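Local coordinates for protein carboxylic ester hydrolase (PDB 7K4O) that hydrolyses carboxylic esters as a secreted fungal serine esterase of the tannase family, probably cleaving the galloyl ester bonds of tannins, at residues Q73-I78 with M119-F124; P236-L241 with P292-T297; V263-L268 with L519-T524; A212-F217 with Q395-D400. All coordinates share one frame; numbering follows the deposited sequence.

Interactions 1 and 4 belong to the alpha/beta-hydrolase body, one at the antiparallel side of its large mixed sheet, the other next to the ligand pocket; their centres lie about 24 Å apart. Interaction 4 is the contact that borders bound 3,4,5-trihydroxybenzoic acid, through Ala212, whereas interactions 2 and 3 fasten small two-stranded hairpins to the starts of helices 238-252 and 266-272, which follow each other in the chain. The centres of these two are about 30 Å apart, and interaction 3 adjoins the calcium site. Interactions 1 and 3 lie on opposite sides of the chain's centre, about 42 Å apart between centres. None of the four touches another.

Interaction 1: residues Q73-I78 with M119-F124; sequences QVLLEI and MTDGGF
Antiparallel neighbours in the large mixed sheet of the alpha/beta-hydrolase fold, strands 74-81 and 115-120 part at a type I' turn, Asp121 to Phe124, where a carboxylate takes over the pairing. Glu77 and Met119 form the regular hydrogen-bonded pair: Glu77 N gives to Met119 O at 3.0 Å, and Met119 N returns a bond to Glu77 O. Two residues on, past the non-hydrogen-bonded Leu76-Thr120 pair, Asp121 N still reaches Leu75 O at 3.0 Å, nearly along the C=O axis, but the reciprocal acceptor is a side chain. With CG between the backbone N and the carbonyl carbon (chi1 88°), Asp121 brings OD1 to 2.9 Å from Leu75 N in an almost straight bond. The same oxygen accepts from Gly123 N, an Asx turn, so two amides grip it, both from above the carboxylate plane. OD2 takes a bond from Gly126 N and one from a water that also donates to Gln73 O. On the face carrying Leu76, Thr120 OG1 accepts from Gly122 N in an ST turn. On the other face Glu77 and Met119 run side by side; Glu77 OE1 is held by Trp79 NE1, and Met119 CE rests 3.7 Å from Glu77 CD.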
loop_
_atom_site.group_PDB
_atom_site.type_symbol
_atom_site.label_atom_id
_atom_site.label_comp_id
_atom_site.label_asym_id
_atom_site.label_seq_id
_atom_site.Cartn_x
_atom_site.Cartn_y
_atom_site.Cartn_z
ATOM N N GLN A 73 9.583 1.596 25.282
ATOM C CA GLN A 73 8.156 1.359 25.562
ATOM C C GLN A 73 7.391 1.263 24.238
ATOM O O GLN A 73 7.531 2.132 23.343
ATOM C CB GLN A 73 7.562 2.481 26.412
ATOM C CG GLN A 73 6.149 2.155 26.876
ATOM C CD GLN A 73 5.615 3.158 27.873
ATOM O OE1 GLN A 73 5.575 2.879 29.069
ATOM N NE2 GLN A 73 5.216 4.318 27.398
ATOM N N VAL A 74 6.569 0.236 24.132
ATOM C CA VAL A 74 5.682 0.009 22.987
ATOM C C VAL A 74 4.239 0.042 23.526
ATOM O O VAL A 74 3.977 -0.538 24.583
ATOM C CB VAL A 74 5.991 -1.333 22.316
ATOM C CG1 VAL A 74 5.127 -1.510 21.089
ATOM C CG2 VAL A 74 7.481 -1.482 21.958
ATOM N N LEU A 75 3.359 0.719 22.838
ATOM C CA LEU A 75 1.920 0.731 23.163
ATOM C C LEU A 75 1.185 -0.104 22.096
ATOM O O LEU A 75 1.366 0.075 20.898
ATOM C CB LEU A 75 1.370 2.152 23.158
ATOM C CG LEU A 75 2.092 3.091 24.103
ATOM C CD1 LEU A 75 1.553 4.486 23.988
ATOM C CD2 LEU A 75 2.019 2.598 25.528
ATOM N N LEU A 76 0.233 -0.900 22.564
ATOM C CA LEU A 76 -0.733 -1.561 21.687
ATOM C C LEU A 76 -2.130 -1.031 21.996
ATOM O O LEU A 76 -2.434 -0.699 23.159
ATOM C CB LEU A 76 -0.694 -3.075 21.909
ATOM C CG LEU A 76 0.636 -3.776 21.667
ATOM C CD1 LEU A 76 0.455 -5.269 21.812
ATOM C CD2 LEU A 76 1.213 -3.439 20.297
ATOM N N GLU A 77 -2.938 -0.974 20.970
ATOM C CA GLU A 77 -4.369 -0.653 21.123
ATOM C C GLU A 77 -5.133 -1.767 20.417
ATOM O O GLU A 77 -4.884 -2.013 19.245
ATOM C CB GLU A 77 -4.741 0.721 20.559
ATOM C CG GLU A 77 -6.239 1.044 20.696
ATOM C CD GLU A 77 -6.563 2.531 20.532
ATOM O OE1 GLU A 77 -7.574 2.871 19.912
ATOM O OE2 GLU A 77 -5.684 3.358 20.939
ATOM N N ILE A 78 -6.079 -2.375 21.138
ATOM C CA ILE A 78 -6.835 -3.529 20.615
ATOM C C ILE A 78 -8.309 -3.250 20.919
ATOM O O ILE A 78 -8.619 -2.915 22.058
ATOM C CB ILE A 78 -6.335 -4.835 21.284
ATOM C CG1 ILE A 78 -4.867 -5.126 20.873
ATOM C CG2 ILE A 78 -7.220 -6.020 20.902
ATOM C CD1 ILE A 78 -4.238 -6.274 21.631
ATOM N N MET A 119 -3.590 -2.591 16.702
ATOM C CA MET A 119 -2.532 -1.761 16.103
ATOM C C MET A 119 -1.442 -1.507 17.134
ATOM O O MET A 119 -1.645 -1.674 18.348
ATOM C CB MET A 119 -3.117 -0.440 15.603
ATOM C CG MET A 119 -3.561 0.478 16.714
ATOM S SD MET A 119 -4.392 1.922 15.885
ATOM C CE MET A 119 -4.669 2.920 17.322
ATOM N N THR A 120 -0.295 -1.067 16.637
ATOM C CA THR A 120 0.866 -0.769 17.482
ATOM C C THR A 120 1.327 0.676 17.252
ATOM O O THR A 120 1.116 1.257 16.179
ATOM C CB THR A 120 2.013 -1.742 17.161
ATOM O OG1 THR A 120 3.151 -1.456 17.978
ATOM C CG2 THR A 120 2.416 -1.765 15.715
ATOM N N ASP A 121 2.012 1.196 18.245
ATOM C CA ASP A 121 2.750 2.465 18.068
ATOM C C ASP A 121 4.201 2.207 17.676
ATOM O O ASP A 121 4.923 3.176 17.516
ATOM C CB ASP A 121 2.670 3.381 19.280
ATOM C CG ASP A 121 3.705 3.188 20.349
ATOM O OD1 ASP A 121 4.305 2.087 20.461
ATOM O OD2 ASP A 121 3.889 4.177 21.138
ATOM N N GLY A 122 4.636 0.945 17.596
ATOM C CA GLY A 122 5.987 0.657 17.092
ATOM C C GLY A 122 7.102 0.968 18.050
ATOM O O GLY A 122 8.293 0.754 17.662
ATOM N N GLY A 123 6.802 1.431 19.256
ATOM C CA GLY A 123 7.812 1.945 20.195
ATOM C C GLY A 123 8.168 3.400 19.936
ATOM O O GLY A 123 9.161 3.861 20.532
ATOM N N PHE A 124 7.407 4.133 19.115
ATOM C CA PHE A 124 7.842 5.480 18.676
ATOM C C PHE A 124 7.437 6.582 19.651
ATOM O O PHE A 124 7.654 7.765 19.297
ATOM C CB PHE A 124 7.307 5.755 17.279
ATOM C CG PHE A 124 7.531 4.670 16.253
ATOM C CD1 PHE A 124 8.666 3.864 16.280
ATOM C CD2 PHE A 124 6.661 4.553 15.187
ATOM C CE1 PHE A 124 8.869 2.884 15.316
ATOM C CE2 PHE A 124 6.849 3.571 14.238
ATOM C CZ PHE A 124 7.947 2.741 14.311
HETATM O O HOH W 1 5.928 4.208 22.726
HETATM O O HOH W 2 10.599 3.011 22.863
#

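Interaction 2: residues P236-L241 with P292-T297; sequences PPPCEL and PAQNGT
Gln294, at the start of strand 294-297, points its side chain across to the first turn of helix 238-252 and crosses Pro238 at about a right angle. Its CG lies anti to the carbonyl carbon (chi1 -52°) and the chain beyond is extended, so the amide tip arrives among Pro237, Pro238 and Cys239. There OE1 accepts from Cys239 N at 2.9 Å, the donor standing 27° above the carbonyl plane. The same oxygen sits against carbon on several sides, 3.3 Å from Pro238 CD, 3.4 Å from Pro237 CB and 3.2 Å from Cys239 CB. The cysteine directs CB toward the strand, while its SG, anti to the backbone N, forms the disulfide with Cys285 on the partner strand of the hairpin. Farther along, Glu240 extends fully (chi1 178°) and is bridged by a water that donates to Thr297 O at 2.8 Å and only weakly to Glu240 OE2; Tyr234 and Ser299 also hold this carboxylate. Because prolines have no N-H to give, Cys239 N is the early helix amide that Gln294 satisfies, and the partly negative amide oxygen there would probably interact favourably with the helix dipole.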
loop_
_atom_site.group_PDB
_atom_site.type_symbol
_atom_site.label_atom_id
_atom_site.label_comp_id
_atom_site.label_asym_id
_atom_site.label_seq_id
_atom_site.Cartn_x
_atom_site.Cartn_y
_atom_site.Cartn_z
ATOM N N PRO A 236 7.004 21.973 -16.015
ATOM C CA PRO A 236 5.643 22.143 -16.505
ATOM C C PRO A 236 4.734 22.722 -15.447
ATOM O O PRO A 236 4.780 22.317 -14.280
ATOM C CB PRO A 236 5.170 20.739 -16.878
ATOM C CG PRO A 236 6.456 19.944 -16.979
ATOM C CD PRO A 236 7.410 20.559 -15.974
ATOM N N PRO A 237 3.888 23.722 -15.793
ATOM C CA PRO A 237 2.816 24.138 -14.886
ATOM C C PRO A 237 1.969 22.901 -14.588
ATOM O O PRO A 237 1.729 22.093 -15.489
ATOM C CB PRO A 237 2.007 25.178 -15.681
ATOM C CG PRO A 237 2.960 25.643 -16.756
ATOM C CD PRO A 237 3.858 24.457 -17.073
ATOM N N PRO A 238 1.522 22.696 -13.338
ATOM C CA PRO A 238 0.686 21.532 -13.014
ATOM C C PRO A 238 -0.481 21.343 -13.993
ATOM O O PRO A 238 -0.805 20.235 -14.366
ATOM C CB PRO A 238 0.155 21.870 -11.616
ATOM C CG PRO A 238 1.266 22.699 -11.006
ATOM C CD PRO A 238 1.789 23.536 -12.163
ATOM N N CYS A 239 -1.080 22.453 -14.440
ATOM C CA CYS A 239 -2.259 22.416 -15.335
ATOM C C CYS A 239 -1.896 21.758 -16.661
ATOM O O CYS A 239 -2.740 21.062 -17.243
ATOM C CB CYS A 239 -2.747 23.842 -15.569
ATOM S SG CYS A 239 -4.403 23.884 -16.275
ATOM N N GLU A 240 -0.683 21.974 -17.160
ATOM C CA GLU A 240 -0.288 21.395 -18.455
ATOM C C GLU A 240 -0.290 19.866 -18.340
ATOM O O GLU A 240 -0.748 19.189 -19.282
ATOM C CB GLU A 240 1.071 21.949 -18.863
ATOM C CG GLU A 240 1.593 21.386 -20.159
ATOM C CD GLU A 240 2.910 22.021 -20.580
ATOM O OE1 GLU A 240 3.708 22.343 -19.686
ATOM O OE2 GLU A 240 3.119 22.212 -21.805
ATOM N N LEU A 241 0.283 19.327 -17.262
ATOM C CA LEU A 241 0.340 17.848 -17.062
ATOM C C LEU A 241 -1.066 17.320 -16.794
ATOM O O LEU A 241 -1.369 16.223 -17.300
ATOM C CB LEU A 241 1.313 17.545 -15.918
ATOM C CG LEU A 241 2.762 17.889 -16.268
ATOM C CD1 LEU A 241 3.744 17.594 -15.157
ATOM C CD2 LEU A 241 3.188 17.183 -17.536
ATOM N N PRO A 292 -1.348 30.834 -8.732
ATOM C CA PRO A 292 -2.071 31.717 -9.648
ATOM C C PRO A 292 -2.795 30.980 -10.783
ATOM O O PRO A 292 -2.759 29.766 -10.842
ATOM C CB PRO A 292 -0.940 32.560 -10.239
ATOM C CG PRO A 292 0.218 31.599 -10.294
ATOM C CD PRO A 292 0.092 30.785 -9.021
ATOM N N ALA A 293 -3.460 31.737 -11.647
ATOM C CA ALA A 293 -4.164 31.177 -12.818
ATOM C C ALA A 293 -3.108 30.623 -13.774
ATOM O O ALA A 293 -2.053 31.251 -13.955
ATOM C CB ALA A 293 -5.037 32.214 -13.481
ATOM N N GLN A 294 -3.385 29.466 -14.355
ATOM C CA GLN A 294 -2.521 28.883 -15.411
ATOM C C GLN A 294 -3.366 28.744 -16.671
ATOM O O GLN A 294 -4.528 28.277 -16.582
ATOM C CB GLN A 294 -1.933 27.524 -14.993
ATOM C CG GLN A 294 -1.240 27.558 -13.641
ATOM C CD GLN A 294 -1.183 26.164 -13.034
ATOM O OE1 GLN A 294 -0.670 25.223 -13.630
ATOM N NE2 GLN A 294 -1.778 26.029 -11.870
ATOM N N ASN A 295 -2.799 29.143 -17.805
ATOM C CA ASN A 295 -3.413 28.893 -19.129
ATOM C C ASN A 295 -2.312 28.920 -20.175
ATOM O O ASN A 295 -1.255 29.519 -19.955
ATOM C CB ASN A 295 -4.531 29.884 -19.471
ATOM C CG ASN A 295 -4.018 31.305 -19.554
ATOM O OD1 ASN A 295 -3.669 31.779 -20.635
ATOM N ND2 ASN A 295 -3.940 31.980 -18.418
ATOM N N GLY A 296 -2.581 28.250 -21.274
ATOM C CA GLY A 296 -1.591 28.009 -22.323
ATOM C C GLY A 296 -2.071 26.922 -23.238
ATOM O O GLY A 296 -3.291 26.598 -23.267
ATOM N N THR A 297 -1.131 26.376 -23.981
ATOM C CA THR A 297 -1.340 25.207 -24.849
ATOM C C THR A 297 -0.305 24.166 -24.433
ATOM O O THR A 297 0.817 24.556 -24.043
ATOM C CB THR A 297 -1.242 25.551 -26.341
ATOM O OG1 THR A 297 0.066 26.049 -26.606
ATOM C CG2 THR A 297 -2.308 26.529 -26.794
HETATM O O HOH W 3 2.454 25.262 -21.865
#

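Interaction 3: residues V263-L268 with L519-T524; sequences VARTDL and LRPLWT
Arg265 and Arg520 lose the most surface here, with Pro521 next, and the two arginines are reconciled by Asp267 in a salt-bridge network. Both arginine chains bend at chi2 and chi3, and their guanidinium planes stand 69° apart. Arg265 is sandwiched: Leu268 CD1 lies over the centre of one guanidinium face and Arg520 CB covers the opposite face toward its rim. In its own plane, NH1 donates to Pro521 O at 3.0 Å and NE to Asp267 OD1 at 2.9 Å, while NH2 is hydrogen-bonded to Ser538. The aspartate OD1 also takes Leu268 N on its anti lone pair. Its OD2 offers the syn lone pair to Arg520 NE at 2.9 Å and has a second donor in Trp542. Arg265 NE and Arg520 NE are 4.5 Å apart, a proximity of like charges that the shared carboxylate probably offsets. Arg520 NH1 turns back to Leu519 O; NH2 binds Thr459 and a water that also contacts Ala264 O and Thr266 N. Pro521 completes the joint with CG packed 3.9 Å from Ala264 CB. That alanine's N donates a hydrogen bond to the calcium ligand Asp256, so the contact adjoins the metal site. The network fills the junction where the start of helix 266-272 meets strand 520-524 of the hairpin with 529-533, beside helix 536-541.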
loop_
_atom_site.group_PDB
_atom_site.type_symbol
_atom_site.label_atom_id
_atom_site.label_comp_id
_atom_site.label_asym_id
_atom_site.label_seq_id
_atom_site.Cartn_x
_atom_site.Cartn_y
_atom_site.Cartn_z
ATOM N N VAL A 263 -10.452 4.324 -17.303
ATOM C CA VAL A 263 -9.480 3.494 -18.049
ATOM C C VAL A 263 -9.155 2.230 -17.251
ATOM O O VAL A 263 -8.314 2.294 -16.329
ATOM C CB VAL A 263 -8.241 4.341 -18.351
ATOM C CG1 VAL A 263 -7.176 3.524 -19.056
ATOM C CG2 VAL A 263 -8.651 5.576 -19.157
ATOM N N ALA A 264 -9.768 1.121 -17.634
ATOM C CA ALA A 264 -9.533 -0.197 -17.021
ATOM C C ALA A 264 -8.363 -0.866 -17.708
ATOM O O ALA A 264 -7.934 -1.909 -17.224
ATOM C CB ALA A 264 -10.763 -1.063 -17.133
ATOM N N ARG A 265 -7.924 -0.371 -18.878
ATOM C CA ARG A 265 -6.810 -1.011 -19.611
ATOM C C ARG A 265 -5.718 0.040 -19.817
ATOM O O ARG A 265 -5.505 0.512 -20.974
ATOM C CB ARG A 265 -7.313 -1.677 -20.894
ATOM C CG ARG A 265 -8.255 -2.841 -20.607
ATOM C CD ARG A 265 -7.553 -4.070 -20.049
ATOM N NE ARG A 265 -6.661 -4.679 -20.994
ATOM C CZ ARG A 265 -6.996 -5.525 -21.947
ATOM N NH1 ARG A 265 -8.245 -5.954 -22.062
ATOM N NH2 ARG A 265 -6.078 -5.981 -22.772
ATOM N N THR A 266 -4.961 0.313 -18.749
ATOM C CA THR A 266 -3.784 1.207 -18.835
ATOM C C THR A 266 -2.670 0.517 -19.609
ATOM O O THR A 266 -1.770 1.251 -20.101
ATOM C CB THR A 266 -3.309 1.683 -17.460
ATOM O OG1 THR A 266 -2.894 0.516 -16.764
ATOM C CG2 THR A 266 -4.355 2.498 -16.756
ATOM N N ASP A 267 -2.704 -0.794 -19.766
ATOM C CA ASP A 267 -1.762 -1.560 -20.597
ATOM C C ASP A 267 -2.018 -1.179 -22.075
ATOM O O ASP A 267 -1.061 -0.816 -22.796
ATOM C CB ASP A 267 -1.869 -3.059 -20.344
ATOM C CG ASP A 267 -3.252 -3.618 -20.057
ATOM O OD1 ASP A 267 -4.277 -3.018 -20.535
ATOM O OD2 ASP A 267 -3.322 -4.618 -19.297
ATOM N N LEU A 268 -3.260 -1.307 -22.547
ATOM C CA LEU A 268 -3.575 -0.910 -23.962
ATOM C C LEU A 268 -3.244 0.575 -24.122
ATOM O O LEU A 268 -2.735 0.926 -25.197
ATOM C CB LEU A 268 -5.039 -1.200 -24.301
ATOM C CG LEU A 268 -5.404 -2.665 -24.278
ATOM C CD1 LEU A 268 -6.905 -2.843 -24.476
ATOM C CD2 LEU A 268 -4.612 -3.469 -25.302
ATOM N N LEU A 519 -5.173 -12.173 -16.158
ATOM C CA LEU A 519 -6.308 -11.793 -17.017
ATOM C C LEU A 519 -6.506 -10.286 -16.909
ATOM O O LEU A 519 -6.179 -9.654 -15.872
ATOM C CB LEU A 519 -7.560 -12.576 -16.579
ATOM C CG LEU A 519 -7.421 -14.101 -16.631
ATOM C CD1 LEU A 519 -8.675 -14.754 -16.059
ATOM C CD2 LEU A 519 -7.176 -14.579 -18.060
ATOM N N ARG A 520 -7.065 -9.685 -17.962
ATOM C CA ARG A 520 -7.420 -8.250 -17.981
ATOM C C ARG A 520 -8.904 -8.087 -18.318
ATOM O O ARG A 520 -9.462 -8.961 -19.005
ATOM C CB ARG A 520 -6.644 -7.466 -19.052
ATOM C CG ARG A 520 -5.145 -7.640 -19.104
ATOM C CD ARG A 520 -4.438 -7.397 -17.796
ATOM N NE ARG A 520 -4.672 -6.099 -17.209
ATOM C CZ ARG A 520 -5.057 -5.916 -15.928
ATOM N NH1 ARG A 520 -5.282 -6.957 -15.126
ATOM N NH2 ARG A 520 -5.204 -4.707 -15.473
ATOM N N PRO A 521 -9.552 -6.980 -17.907
ATOM C CA PRO A 521 -10.973 -6.783 -18.170
ATOM C C PRO A 521 -11.221 -6.343 -19.615
ATOM O O PRO A 521 -10.481 -5.546 -20.152
ATOM C CB PRO A 521 -11.392 -5.682 -17.211
ATOM C CG PRO A 521 -10.113 -4.910 -16.958
ATOM C CD PRO A 521 -9.040 -5.967 -16.977
ATOM N N LEU A 522 -12.279 -6.867 -20.199
ATOM C CA LEU A 522 -12.750 -6.372 -21.522
ATOM C C LEU A 522 -14.268 -6.473 -21.520
ATOM O O LEU A 522 -14.800 -7.567 -21.204
ATOM C CB LEU A 522 -12.114 -7.231 -22.607
ATOM C CG LEU A 522 -12.400 -6.761 -24.036
ATOM C CD1 LEU A 522 -11.824 -5.375 -24.227
ATOM C CD2 LEU A 522 -11.835 -7.760 -25.049
ATOM N N TRP A 523 -14.933 -5.352 -21.745
ATOM C CA TRP A 523 -16.418 -5.341 -21.821
ATOM C C TRP A 523 -16.853 -5.571 -23.273
ATOM O O TRP A 523 -16.204 -5.041 -24.203
ATOM C CB TRP A 523 -17.010 -4.061 -21.264
ATOM C CG TRP A 523 -16.684 -3.798 -19.816
ATOM C CD1 TRP A 523 -15.494 -3.346 -19.307
ATOM C CD2 TRP A 523 -17.585 -3.852 -18.692
ATOM N NE1 TRP A 523 -15.587 -3.147 -17.956
ATOM C CE2 TRP A 523 -16.852 -3.465 -17.547
ATOM C CE3 TRP A 523 -18.916 -4.230 -18.532
ATOM C CZ2 TRP A 523 -17.418 -3.438 -16.268
ATOM C CZ3 TRP A 523 -19.482 -4.196 -17.270
ATOM C CH2 TRP A 523 -18.741 -3.819 -16.142
ATOM N N THR A 524 -17.928 -6.336 -23.419
ATOM C CA THR A 524 -18.596 -6.644 -24.713
ATOM C C THR A 524 -20.047 -6.162 -24.652
ATOM O O THR A 524 -20.535 -5.752 -23.559
ATOM C CB THR A 524 -18.480 -8.140 -25.009
ATOM O OG1 THR A 524 -19.001 -8.854 -23.888
ATOM C CG2 THR A 524 -17.057 -8.581 -25.272
HETATM O O HOH W 4 -5.162 -1.909 -16.687
#

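Interaction 4: residues A212-F217 with Q395-D400; sequences AFRWSF and QTTWPD. With GDE (3,4,5-trihydroxybenzoic acid), chain J.
This is a buried loop-to-helix contact beside the ligand pocket of the alpha/beta-hydrolase fold: the loop before helix 402-406 meets the start of helix 215-221, and Gln395 carries most of it. Its CG lies anti to the backbone N and the chain then bends at chi2 (71°), folding the amide over the helix start. OE1 accepts from Ser216 N at 3.0 Å, the donor lying above the carbonyl plane. The backbone O of Gln395 receives two weak bonds, from Arg214 N and Trp215 N. Thr397 sets its CG2 methyl 3.4 Å from Arg214 N and beside Arg214 CB, crossing that side chain at about a right angle; the guanidinium beyond is held by the C-terminal carboxylate of Tyr554. Thr396 O lies 3.3 Å from Phe213 CB and takes a hydrogen bond from Gln197. At the pocket side, Ala212 pairs by backbone with Ser186, probably the nucleophile, and its CB comes 3.7 Å from CAI of bound 3,4,5-trihydroxybenzoic acid.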
loop_
_atom_site.group_PDB
_atom_site.type_symbol
_atom_site.label_atom_id
_atom_site.label_comp_id
_atom_site.label_asym_id
_atom_site.label_seq_id
_atom_site.Cartn_x
_atom_site.Cartn_y
_atom_site.Cartn_z
ATOM N N ALA A 212 4.076 -0.290 -0.371
ATOM C CA ALA A 212 5.347 0.458 -0.467
ATOM C C ALA A 212 6.558 -0.461 -0.258
ATOM O O ALA A 212 7.485 -0.084 0.499
ATOM C CB ALA A 212 5.319 1.595 0.470
ATOM N N PHE A 213 6.546 -1.630 -0.902
ATOM C CA PHE A 213 7.711 -2.545 -0.856
ATOM C C PHE A 213 8.705 -2.150 -1.977
ATOM O O PHE A 213 8.568 -1.096 -2.628
ATOM C CB PHE A 213 7.248 -3.989 -0.847
ATOM C CG PHE A 213 6.449 -4.473 -2.024
ATOM C CD1 PHE A 213 6.338 -3.761 -3.193
ATOM C CD2 PHE A 213 5.814 -5.717 -1.926
ATOM C CE1 PHE A 213 5.648 -4.303 -4.273
ATOM C CE2 PHE A 213 5.086 -6.228 -2.986
ATOM C CZ PHE A 213 5.068 -5.553 -4.173
ATOM N N ARG A 214 9.719 -2.975 -2.158
ATOM C CA ARG A 214 10.860 -2.686 -3.058
ATOM C C ARG A 214 11.430 -1.326 -2.658
ATOM O O ARG A 214 11.713 -0.486 -3.531
ATOM C CB ARG A 214 10.436 -2.780 -4.526
ATOM C CG ARG A 214 11.593 -3.068 -5.461
ATOM C CD ARG A 214 11.148 -3.326 -6.884
ATOM N NE ARG A 214 10.376 -4.585 -6.951
ATOM C CZ ARG A 214 9.057 -4.704 -7.138
ATOM N NH1 ARG A 214 8.292 -3.652 -7.319
ATOM N NH2 ARG A 214 8.535 -5.904 -7.058
ATOM N N TRP A 215 11.686 -1.146 -1.367
ATOM C CA TRP A 215 11.949 0.132 -0.696
ATOM C C TRP A 215 12.942 1.029 -1.471
ATOM O O TRP A 215 12.588 2.193 -1.729
ATOM C CB TRP A 215 12.452 -0.122 0.723
ATOM C CG TRP A 215 12.530 1.152 1.507
ATOM C CD1 TRP A 215 13.592 1.994 1.669
ATOM C CD2 TRP A 215 11.487 1.668 2.344
ATOM N NE1 TRP A 215 13.231 3.037 2.463
ATOM C CE2 TRP A 215 11.955 2.876 2.915
ATOM C CE3 TRP A 215 10.169 1.261 2.626
ATOM C CZ2 TRP A 215 11.146 3.671 3.721
ATOM C CZ3 TRP A 215 9.386 2.033 3.441
ATOM C CH2 TRP A 215 9.863 3.224 3.983
ATOM N N SER A 216 14.128 0.516 -1.797
ATOM C CA SER A 216 15.184 1.400 -2.347
ATOM C C SER A 216 14.729 1.944 -3.706
ATOM O O SER A 216 15.222 3.028 -4.088
ATOM C CB SER A 216 16.539 0.665 -2.398
ATOM O OG SER A 216 16.527 -0.393 -3.344
ATOM N N PHE A 217 13.946 1.199 -4.471
ATOM C CA PHE A 217 13.512 1.625 -5.820
ATOM C C PHE A 217 12.306 2.527 -5.654
ATOM O O PHE A 217 12.239 3.600 -6.241
ATOM C CB PHE A 217 13.225 0.407 -6.686
ATOM C CG PHE A 217 14.443 -0.345 -7.163
ATOM C CD1 PHE A 217 15.237 -1.069 -6.287
ATOM C CD2 PHE A 217 14.850 -0.262 -8.485
ATOM C CE1 PHE A 217 16.396 -1.683 -6.712
ATOM C CE2 PHE A 217 15.976 -0.926 -8.920
ATOM C CZ PHE A 217 16.748 -1.627 -8.039
ATOM N N GLN A 395 13.284 -3.531 2.532
ATOM C CA GLN A 395 13.106 -3.817 1.103
ATOM C C GLN A 395 11.782 -4.550 0.876
ATOM O O GLN A 395 11.061 -4.199 -0.050
ATOM C CB GLN A 395 14.290 -4.570 0.488
ATOM C CG GLN A 395 14.241 -4.550 -1.039
ATOM C CD GLN A 395 14.530 -3.216 -1.665
ATOM O OE1 GLN A 395 14.839 -2.238 -0.981
ATOM N NE2 GLN A 395 14.413 -3.165 -2.995
ATOM N N THR A 396 11.517 -5.575 1.674
ATOM C CA THR A 396 10.222 -6.301 1.685
ATOM C C THR A 396 9.900 -6.901 0.312
ATOM O O THR A 396 8.729 -6.821 -0.096
ATOM C CB THR A 396 9.097 -5.413 2.228
ATOM O OG1 THR A 396 9.566 -4.637 3.319
ATOM C CG2 THR A 396 7.923 -6.256 2.672
ATOM N N THR A 397 10.882 -7.514 -0.361
ATOM C CA THR A 397 10.609 -8.183 -1.627
ATOM C C THR A 397 11.112 -9.605 -1.629
ATOM O O THR A 397 11.293 -10.146 -2.711
ATOM C CB THR A 397 11.170 -7.439 -2.837
ATOM O OG1 THR A 397 12.560 -7.171 -2.544
ATOM C CG2 THR A 397 10.333 -6.214 -3.061
ATOM N N TRP A 398 11.210 -10.245 -0.486
ATOM C CA TRP A 398 11.615 -11.660 -0.452
ATOM C C TRP A 398 10.598 -12.541 -1.177
ATOM O O TRP A 398 9.423 -12.517 -0.816
ATOM C CB TRP A 398 11.745 -12.053 0.988
ATOM C CG TRP A 398 12.278 -13.414 1.171
ATOM C CD1 TRP A 398 11.547 -14.522 1.455
ATOM C CD2 TRP A 398 13.643 -13.777 1.270
ATOM N NE1 TRP A 398 12.382 -15.569 1.651
ATOM C CE2 TRP A 398 13.657 -15.164 1.491
ATOM C CE3 TRP A 398 14.807 -13.052 1.088
ATOM C CZ2 TRP A 398 14.844 -15.845 1.685
ATOM C CZ3 TRP A 398 15.992 -13.754 1.209
ATOM C CH2 TRP A 398 15.987 -15.103 1.492
ATOM N N PRO A 399 10.982 -13.222 -2.265
ATOM C CA PRO A 399 10.010 -13.910 -3.128
ATOM C C PRO A 399 9.722 -15.363 -2.774
ATOM O O PRO A 399 8.868 -15.924 -3.403
ATOM C CB PRO A 399 10.685 -13.784 -4.520
ATOM C CG PRO A 399 12.142 -13.949 -4.182
ATOM C CD PRO A 399 12.309 -13.148 -2.903
ATOM N N ASP A 400 10.460 -15.957 -1.837
ATOM C CA ASP A 400 10.267 -17.358 -1.428
ATOM C C ASP A 400 9.268 -17.349 -0.258
ATOM O O ASP A 400 9.665 -17.019 0.871
ATOM C CB ASP A 400 11.566 -18.014 -1.017
ATOM C CG ASP A 400 11.355 -19.431 -0.520
ATOM O OD1 ASP A 400 10.199 -19.921 -0.713
ATOM O OD2 ASP A 400 12.291 -19.983 0.070
HETATM O OAA GDE J . 1.849 4.927 2.918
HETATM O OAB GDE J . 1.033 6.393 1.474
HETATM O OAC GDE J . 6.833 4.782 1.656
HETATM O OAD GDE J . 4.582 6.466 -2.207
HETATM O OAE GDE J . 6.839 5.677 -1.011
HETATM C CAF GDE J . 4.411 5.210 1.777
HETATM C CAG GDE J . 3.258 6.071 -0.195
HETATM C CAH GDE J . 1.971 5.666 1.894
HETATM C CAI GDE J . 5.622 5.213 1.068
HETATM C CAJ GDE J . 4.488 6.111 -0.901
HETATM C CAK GDE J . 3.280 5.691 1.138
HETATM C CAL GDE J . 5.624 5.665 -0.280
#